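Local coordinates for protein ReP1-NCXSQ (Loligo pealei, PDB 3PPT) that binds fatty acids such as palmitoleate in a beta-barrel, also binds polyphosphoinositides and, when phosphorylated, stimulates the Na+/Ca2+ exchanger of squid optic nerve, at residues D71-T74 with R78-K81; I9-E14 with D109-M114; S50-T55 with T59-F64. One frame throughout, in Å; residues are numbered along the deposited sequence. Where two conformers were deposited one is given.

All three contacts belong to one antiparallel sheet that curls into the fatty-acid binding barrel. Interaction 2 links strand 6-14 to strand 111-118 by side chains, across strand 121-130, and its long loop encloses interaction 3 and then interaction 1. Strands 59-65 and 70-73, one from each hairpin, are the outermost strands and follow each other in sequence; E72 packs on I62, and the centres of interactions 1 and 3 are about 12 Å apart. The centres of interactions 1 and 2 lie on opposite sides of the chain's centre, about 24 Å apart. All three contribute to the palmitoleic acid pocket (R78; M114; T53, T59 and T60), so separated parts of one sheet line one binding site.

Interaction 1: D71-T74 with R78-K81; sequences DETT and RKIK
E72 and I80 face each other as the hydrogen-bonded pair of this short antiparallel contact. I80 N reaches E72 O at 2.9 Å, and the return bond from E72 N to I80 O is almost straight, 178° at the hydrogen. Their side chains run side by side on one face of the sheet, where I80 CD1 comes to 3.6 Å from E72 OE1 and also meets the T74 methyl, CG2, at 3.6 Å. On the other face sit two polar pairs. K81 bends back twice along its chain, bringing NZ to D71 OD1 at 2.8 Å, a salt bridge in which NZ meets OD1 from above the carboxylate plane, 38° out of it. K79, bent once at chi2, brings its NZ to T73 OG1 at 3.0 Å.

Beyond the strands, T74 and R78 bind each other twice. T74 N donates to R78 O at 2.9 Å, and R78 N donates to T74 OG1 at 3.0 Å. With chi1 at 66°, T74 has OG1 between its own N and carbonyl carbon, placed to take that N-H while also lying above one face of the R78 guanidinium, offset toward its rim. D76, in the turn, grips both residues: one carboxylate oxygen bonds T74 OG1, the other forms a salt bridge with R78 NE. A second shell holds E72 in turn, since its buried OE1 is bonded by T82, Q93 and Q95; three partners on one oxygen should fix the carboxylate's rotation and probably favour its charged form. R78 also touches the palmitoleic acid, so the turn that sets its guanidinium shapes part of the pocket wall. The whole is a beta hairpin, strand 70-73 returning as strand 79-87, at one edge of the barrel sheet of a fatty-acid binding protein.

Interaction 2: I9-E14 with D109-M114; sequences ILESSE and DGKMHM. With PAM (palmitoleic acid), chain B.
E11 and K111 meet through their side chains alone, a salt bridge on the outside of the fatty-acid binding barrel. Strands 6-14 and 111-118 are not neighbours in the sheet; strand 121-130 runs between them, and the nearest CA atoms, those of E11 and K111, are 9.3 Å apart. The ammonium NZ of K111 donates to OE1 of E11 at 2.8 Å, using the syn lone pair of that oxygen, the side facing OE2. OE2 itself stays farther from NZ, at 3.5 Å, so one carboxylate oxygen takes the bond.

Both chains must be long to span the gap. E11 has CG anti to its N, chi1 -179°, and runs on extended, while K111, also extended beyond CG, comes in at about a right angle to it. An alanine in place of K111 would take away the ammonium and is likely to leave the E11 carboxylate without its mate across strand 121-130.

Much of the backbone of 9-14 is bonded to strand 121-130, while L10 bonds P38. E11 and S12 both face I126 and both bond its backbone, a classic beta bulge. S13 OG is taken up by R125 NH1. The same arginine, through NE, and the hydroxyl of Y127 bind the palmitoleic acid, so S13 lies in the second shell of the carboxylate site.

On strand 111-118, the chain of M114 is extended throughout and carries its sulphur toward the head of the ligand, where M114 SD lies 3.5 Å from O1 of palmitoleic acid.

Interaction 3: S50-T55 with T59-F64; sequences SIKTST and TTDISF. With PAM (palmitoleic acid), chain B.
I51 and I62, then T53 and T60, are the hydrogen-bonded pairs of this hairpin. Each pair exchanges two backbone bonds; T53 N to T60 O and T60 N to T53 O are both 2.9 Å. CA-H...O contacts fill in beside them, such as K52 CA to T60 O at 3.3 Å.

The charged contact sits on the face with S50 and S54. K52 leaves its backbone with CG anti to N (chi1 177°), then folds back at chi3 and chi4, bringing NZ to D61 OD1 in a salt bridge; OD1 is met on the syn side, in the conformer of D61 given.

On the other face, water 1 is bonded to both hydroxyls, T53 OG1 and T60 OG1, and donates to I51 O. At the turn end, water 2 joins T59 OG1 to T55 O, to which it donates.

Apolar contacts are few: I51 CB to I62 CG1 at 4.1 Å, and I51 CD1 at the edge of the F64 ring, which itself packs on W49 and F70. The ligand's terminal carbon, C16, lies 3.1 Å from T53 O.

The chemistry thus divides by face: charge on the outer side, and toward the ligand a pair of threonine hydroxyls bridged by a water, beside the fatty-acid tail.

Interaction 1: D71-T74 with R78-K81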
# COMPACT_ATOMS: atom_id res chain seq x y z
N ASP A 71 10.54 -3.28 10.70
CA ASP A 71 10.32 -4.57 10.05
C ASP A 71 8.89 -4.70 9.57
O ASP A 71 7.95 -4.47 10.33
CB ASP A 71 10.61 -5.72 11.02
CG ASP A 71 12.06 -5.77 11.44
OD1 ASP A 71 12.92 -5.56 10.57
OD2 ASP A 71 12.32 -6.01 12.63
N GLU A 72 8.73 -5.08 8.30
CA GLU A 72 7.41 -5.30 7.73
C GLU A 72 7.35 -6.69 7.09
O GLU A 72 8.33 -7.15 6.49
CB GLU A 72 7.08 -4.21 6.68
CG GLU A 72 5.73 -4.39 5.97
CD GLU A 72 5.41 -3.34 4.90
OE1 GLU A 72 6.24 -2.44 4.62
OE2 GLU A 72 4.31 -3.42 4.32
N THR A 73 6.22 -7.36 7.24
CA THR A 73 5.94 -8.55 6.47
C THR A 73 4.79 -8.22 5.54
O THR A 73 3.72 -7.81 5.98
CB THR A 73 5.59 -9.75 7.36
OG1 THR A 73 6.65 -9.97 8.30
CG2 THR A 73 5.40 -11.01 6.52
N THR A 74 5.02 -8.37 4.24
CA THR A 74 4.00 -8.00 3.26
C THR A 74 2.86 -9.01 3.25
O THR A 74 2.97 -10.11 3.81
CB THR A 74 4.59 -7.89 1.85
OG1 THR A 74 5.04 -9.18 1.42
CG2 THR A 74 5.76 -6.91 1.84
N ARG A 78 6.56 -11.57 2.32
CA ARG A 78 7.97 -11.19 2.21
C ARG A 78 8.40 -10.39 3.44
O ARG A 78 7.70 -9.49 3.87
CB ARG A 78 8.23 -10.37 0.94
CG ARG A 78 8.15 -11.19 -0.33
CD ARG A 78 8.15 -10.31 -1.56
NE ARG A 78 6.89 -9.59 -1.66
CZ ARG A 78 6.75 -8.26 -1.67
NH1 ARG A 78 7.80 -7.45 -1.62
NH2 ARG A 78 5.53 -7.75 -1.75
N LYS A 79 9.57 -10.72 3.98
CA LYS A 79 10.12 -9.98 5.10
C LYS A 79 11.00 -8.86 4.56
O LYS A 79 11.95 -9.12 3.81
CB LYS A 79 10.96 -10.91 5.99
CG LYS A 79 10.21 -12.14 6.44
CD LYS A 79 9.07 -11.79 7.38
CE LYS A 79 8.54 -13.02 8.10
NZ LYS A 79 7.52 -12.69 9.13
N ILE A 80 10.67 -7.63 4.91
CA ILE A 80 11.38 -6.48 4.38
C ILE A 80 11.64 -5.44 5.47
O ILE A 80 11.10 -5.52 6.57
CB ILE A 80 10.56 -5.81 3.25
CG1 ILE A 80 9.16 -5.46 3.75
CG2 ILE A 80 10.46 -6.72 2.02
CD1 ILE A 80 8.36 -4.66 2.79
N LYS A 81 12.50 -4.48 5.14
CA LYS A 81 12.76 -3.34 6.01
C LYS A 81 12.15 -2.13 5.35
O LYS A 81 12.46 -1.84 4.19
CB LYS A 81 14.27 -3.13 6.18
CG LYS A 81 14.98 -4.29 6.84
CD LYS A 81 14.56 -4.45 8.28
CE LYS A 81 15.10 -3.35 9.17
NZ LYS A 81 15.04 -3.72 10.61

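Interaction 2: I9-E14 with D109-M114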
# COMPACT_ATOMS: atom_id res chain seq x y z
N ILE A 9 -11.56 2.43 -0.52
CA ILE A 9 -11.86 1.15 -1.16
C ILE A 9 -11.41 1.16 -2.62
O ILE A 9 -11.53 2.18 -3.30
CB ILE A 9 -13.36 0.78 -1.00
CG1 ILE A 9 -13.61 -0.68 -1.37
CG2 ILE A 9 -14.25 1.76 -1.78
CD1 ILE A 9 -14.95 -1.21 -0.85
N LEU A 10 -10.85 0.05 -3.10
CA LEU A 10 -10.27 0.03 -4.44
C LEU A 10 -11.31 0.33 -5.50
O LEU A 10 -12.38 -0.27 -5.50
CB LEU A 10 -9.68 -1.34 -4.73
CG LEU A 10 -8.93 -1.45 -6.06
CD1 LEU A 10 -7.62 -0.66 -6.01
CD2 LEU A 10 -8.68 -2.91 -6.44
N GLU A 11 -10.97 1.23 -6.42
CA GLU A 11 -11.82 1.54 -7.57
C GLU A 11 -11.25 1.05 -8.91
O GLU A 11 -11.98 0.50 -9.74
CB GLU A 11 -12.12 3.04 -7.64
CG GLU A 11 -13.01 3.45 -8.80
CD GLU A 11 -13.33 4.93 -8.76
OE1 GLU A 11 -12.39 5.75 -8.82
OE2 GLU A 11 -14.53 5.26 -8.64
N SER A 12 -9.94 1.24 -9.11
CA SER A 12 -9.32 0.82 -10.36
C SER A 12 -7.89 0.36 -10.13
O SER A 12 -7.24 0.76 -9.17
CB SER A 12 -9.34 1.94 -11.40
OG SER A 12 -8.58 3.05 -10.96
N SER A 13 -7.40 -0.48 -11.04
CA SER A 13 -6.07 -1.04 -10.93
C SER A 13 -5.47 -1.25 -12.31
O SER A 13 -6.15 -1.70 -13.23
CB SER A 13 -6.14 -2.37 -10.17
OG SER A 13 -4.85 -2.92 -9.98
N GLU A 14 -4.18 -0.95 -12.43
CA GLU A 14 -3.44 -1.16 -13.66
C GLU A 14 -2.10 -1.81 -13.34
O GLU A 14 -1.34 -1.29 -12.51
CB GLU A 14 -3.19 0.19 -14.35
CG GLU A 14 -2.37 0.12 -15.62
CD GLU A 14 -2.19 1.49 -16.25
OE1 GLU A 14 -2.91 1.79 -17.22
OE2 GLU A 14 -1.34 2.27 -15.75
N ASP A 109 -7.61 14.95 -6.41
CA ASP A 109 -9.01 15.07 -6.82
C ASP A 109 -9.92 14.16 -5.98
O ASP A 109 -10.88 13.58 -6.49
CB ASP A 109 -9.15 14.77 -8.32
CG ASP A 109 -10.42 15.38 -8.93
OD1 ASP A 109 -10.95 16.36 -8.38
OD2 ASP A 109 -10.87 14.87 -9.98
N GLY A 110 -9.61 14.05 -4.69
CA GLY A 110 -10.44 13.31 -3.74
C GLY A 110 -10.18 11.81 -3.62
O GLY A 110 -10.73 11.16 -2.74
N LYS A 111 -9.35 11.29 -4.51
CA LYS A 111 -9.05 9.86 -4.62
C LYS A 111 -7.62 9.54 -4.25
O LYS A 111 -6.71 10.31 -4.55
CB LYS A 111 -9.34 9.37 -6.02
CG LYS A 111 -10.79 9.53 -6.36
CD LYS A 111 -11.20 8.74 -7.55
CE LYS A 111 -12.70 8.92 -7.76
NZ LYS A 111 -13.10 8.43 -9.08
N MET A 112 -7.42 8.41 -3.59
CA MET A 112 -6.07 8.02 -3.22
C MET A 112 -5.43 7.26 -4.36
O MET A 112 -5.93 6.21 -4.78
CB MET A 112 -6.07 7.18 -1.95
CG MET A 112 -4.67 6.75 -1.54
SD MET A 112 -4.54 5.82 0.01
CE MET A 112 -5.40 4.30 -0.39
N HIS A 113 -4.34 7.81 -4.89
CA HIS A 113 -3.54 7.13 -5.89
C HIS A 113 -2.39 6.42 -5.19
O HIS A 113 -1.57 7.06 -4.55
CB HIS A 113 -2.96 8.13 -6.90
CG HIS A 113 -4.00 8.74 -7.78
ND1 HIS A 113 -3.91 8.72 -9.15
CD2 HIS A 113 -5.15 9.37 -7.48
CE1 HIS A 113 -4.96 9.33 -9.66
NE2 HIS A 113 -5.74 9.73 -8.67
N MET A 114 -2.37 5.10 -5.32
CA MET A 114 -1.29 4.29 -4.79
C MET A 114 -0.48 3.76 -5.97
O MET A 114 -1.00 3.06 -6.82
CB MET A 114 -1.83 3.14 -3.94
CG MET A 114 -0.73 2.34 -3.27
SD MET A 114 -1.42 0.87 -2.47
CE MET A 114 0.05 0.22 -1.66
C1 PAM B . -2.96 -2.47 -2.38
O1 PAM B . -2.93 -2.06 -1.20
O2 PAM B . -3.91 -2.18 -3.15
C2 PAM B . -1.84 -3.35 -2.92
C3 PAM B . -0.88 -3.85 -1.85
C4 PAM B . 0.17 -4.77 -2.45
C5 PAM B . 1.03 -5.40 -1.35
C6 PAM B . 2.14 -6.31 -1.85
C7 PAM B . 1.62 -7.45 -2.72
C8 PAM B . 0.66 -8.34 -1.95
C9 PAM B . 0.14 -9.43 -2.86
C10 PAM B . -0.73 -10.34 -2.43
C11 PAM B . -1.27 -10.35 -1.02
C12 PAM B . -2.78 -10.21 -1.06
C13 PAM B . -3.23 -8.82 -0.61
C14 PAM B . -3.07 -8.66 0.90
C15 PAM B . -3.63 -7.32 1.34
C16 PAM B . -4.42 -7.46 2.62

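Interaction 3: S50-T55 with T59-F64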
# COMPACT_ATOMS: atom_id res chain seq x y z
N SER A 50 -0.86 4.34 11.13
CA SER A 50 -1.18 2.93 10.95
C SER A 50 -1.99 2.74 9.68
O SER A 50 -2.78 3.60 9.29
CB SER A 50 -1.91 2.35 12.15
OG SER A 50 -3.17 2.96 12.33
N ILE A 51 -1.77 1.60 9.02
CA ILE A 51 -2.51 1.28 7.81
C ILE A 51 -2.95 -0.17 7.87
O ILE A 51 -2.13 -1.08 7.97
CB ILE A 51 -1.65 1.47 6.54
CG1 ILE A 51 -1.10 2.89 6.46
CG2 ILE A 51 -2.48 1.15 5.30
CD1 ILE A 51 -0.30 3.17 5.21
N LYS A 52 -4.27 -0.37 7.83
CA LYS A 52 -4.86 -1.70 7.77
C LYS A 52 -5.41 -1.92 6.38
O LYS A 52 -6.26 -1.16 5.91
CB LYS A 52 -5.99 -1.85 8.81
CG LYS A 52 -6.68 -3.21 8.74
CD LYS A 52 -7.90 -3.32 9.66
CE LYS A 52 -7.53 -3.26 11.11
NZ LYS A 52 -6.77 -4.46 11.56
N THR A 53 -4.93 -2.97 5.71
CA THR A 53 -5.42 -3.32 4.38
C THR A 53 -6.16 -4.63 4.50
O THR A 53 -5.57 -5.63 4.91
CB THR A 53 -4.28 -3.45 3.35
OG1 THR A 53 -3.48 -2.26 3.36
CG2 THR A 53 -4.85 -3.66 1.95
N SER A 54 -7.44 -4.62 4.15
CA SER A 54 -8.32 -5.77 4.39
C SER A 54 -8.90 -6.34 3.10
O SER A 54 -9.30 -5.59 2.22
CB SER A 54 -9.50 -5.35 5.29
OG SER A 54 -9.09 -4.78 6.52
N THR A 55 -8.94 -7.67 3.02
CA THR A 55 -9.65 -8.38 1.96
C THR A 55 -10.40 -9.55 2.60
O THR A 55 -10.27 -9.78 3.80
CB THR A 55 -8.68 -8.97 0.91
OG1 THR A 55 -7.89 -10.00 1.51
CG2 THR A 55 -7.78 -7.89 0.30
N THR A 59 -5.56 -9.92 5.75
CA THR A 59 -5.43 -8.54 6.22
C THR A 59 -4.00 -8.27 6.63
O THR A 59 -3.34 -9.13 7.23
CB THR A 59 -6.36 -8.30 7.42
OG1 THR A 59 -7.71 -8.36 6.97
CG2 THR A 59 -6.13 -6.92 8.05
N THR A 60 -3.49 -7.09 6.28
CA THR A 60 -2.21 -6.63 6.78
C THR A 60 -2.42 -5.41 7.66
O THR A 60 -3.33 -4.61 7.44
CB THR A 60 -1.23 -6.26 5.66
OG1 THR A 60 -1.80 -5.23 4.83
CG2 THR A 60 -0.91 -7.47 4.82
N ASP A 61 -1.55 -5.29 8.66
CA ASP A 61 -1.55 -4.15 9.55
C ASP A 61 -0.12 -3.70 9.73
O ASP A 61 0.76 -4.51 10.04
CB ASP A 61 -2.09 -4.55 10.92
CG ASP A 61 -3.56 -4.79 10.89
OD1 ASP A 61 -4.31 -3.80 10.83
OD2 ASP A 61 -3.96 -5.97 10.94
N ILE A 62 0.11 -2.41 9.56
CA ILE A 62 1.40 -1.86 9.92
C ILE A 62 1.21 -0.59 10.72
O ILE A 62 0.22 0.13 10.55
CB ILE A 62 2.29 -1.59 8.69
CG1 ILE A 62 1.65 -0.55 7.76
CG2 ILE A 62 2.62 -2.88 7.94
CD1 ILE A 62 2.54 -0.14 6.60
N SER A 63 2.15 -0.33 11.62
CA SER A 63 2.19 0.94 12.32
C SER A 63 3.63 1.39 12.39
O SER A 63 4.54 0.56 12.52
CB SER A 63 1.53 0.89 13.71
OG SER A 63 2.13 -0.06 14.56
N PHE A 64 3.85 2.69 12.25
CA PHE A 64 5.19 3.22 12.11
C PHE A 64 5.25 4.68 12.47
O PHE A 64 4.24 5.36 12.58
CB PHE A 64 5.70 3.01 10.67
CG PHE A 64 4.79 3.56 9.59
CD1 PHE A 64 4.92 4.88 9.15
CD2 PHE A 64 3.80 2.76 9.03
CE1 PHE A 64 4.09 5.38 8.16
CE2 PHE A 64 2.96 3.26 8.03
CZ PHE A 64 3.11 4.57 7.60
C1 PAM B . -2.96 -2.47 -2.38
O1 PAM B . -2.93 -2.06 -1.20
O2 PAM B . -3.91 -2.18 -3.15
C2 PAM B . -1.84 -3.35 -2.92
C3 PAM B . -0.88 -3.85 -1.85
C4 PAM B . 0.17 -4.77 -2.45
C5 PAM B . 1.03 -5.40 -1.35
C6 PAM B . 2.14 -6.31 -1.85
C7 PAM B . 1.62 -7.45 -2.72
C8 PAM B . 0.66 -8.34 -1.95
C9 PAM B . 0.14 -9.43 -2.86
C10 PAM B . -0.73 -10.34 -2.43
C11 PAM B . -1.27 -10.35 -1.02
C12 PAM B . -2.78 -10.21 -1.06
C13 PAM B . -3.23 -8.82 -0.61
C14 PAM B . -3.07 -8.66 0.90
C15 PAM B . -3.63 -7.32 1.34
C16 PAM B . -4.42 -7.46 2.62
O HOH W 1 -1.72 -2.56 5.52
O HOH W 2 -8.69 -10.63 5.96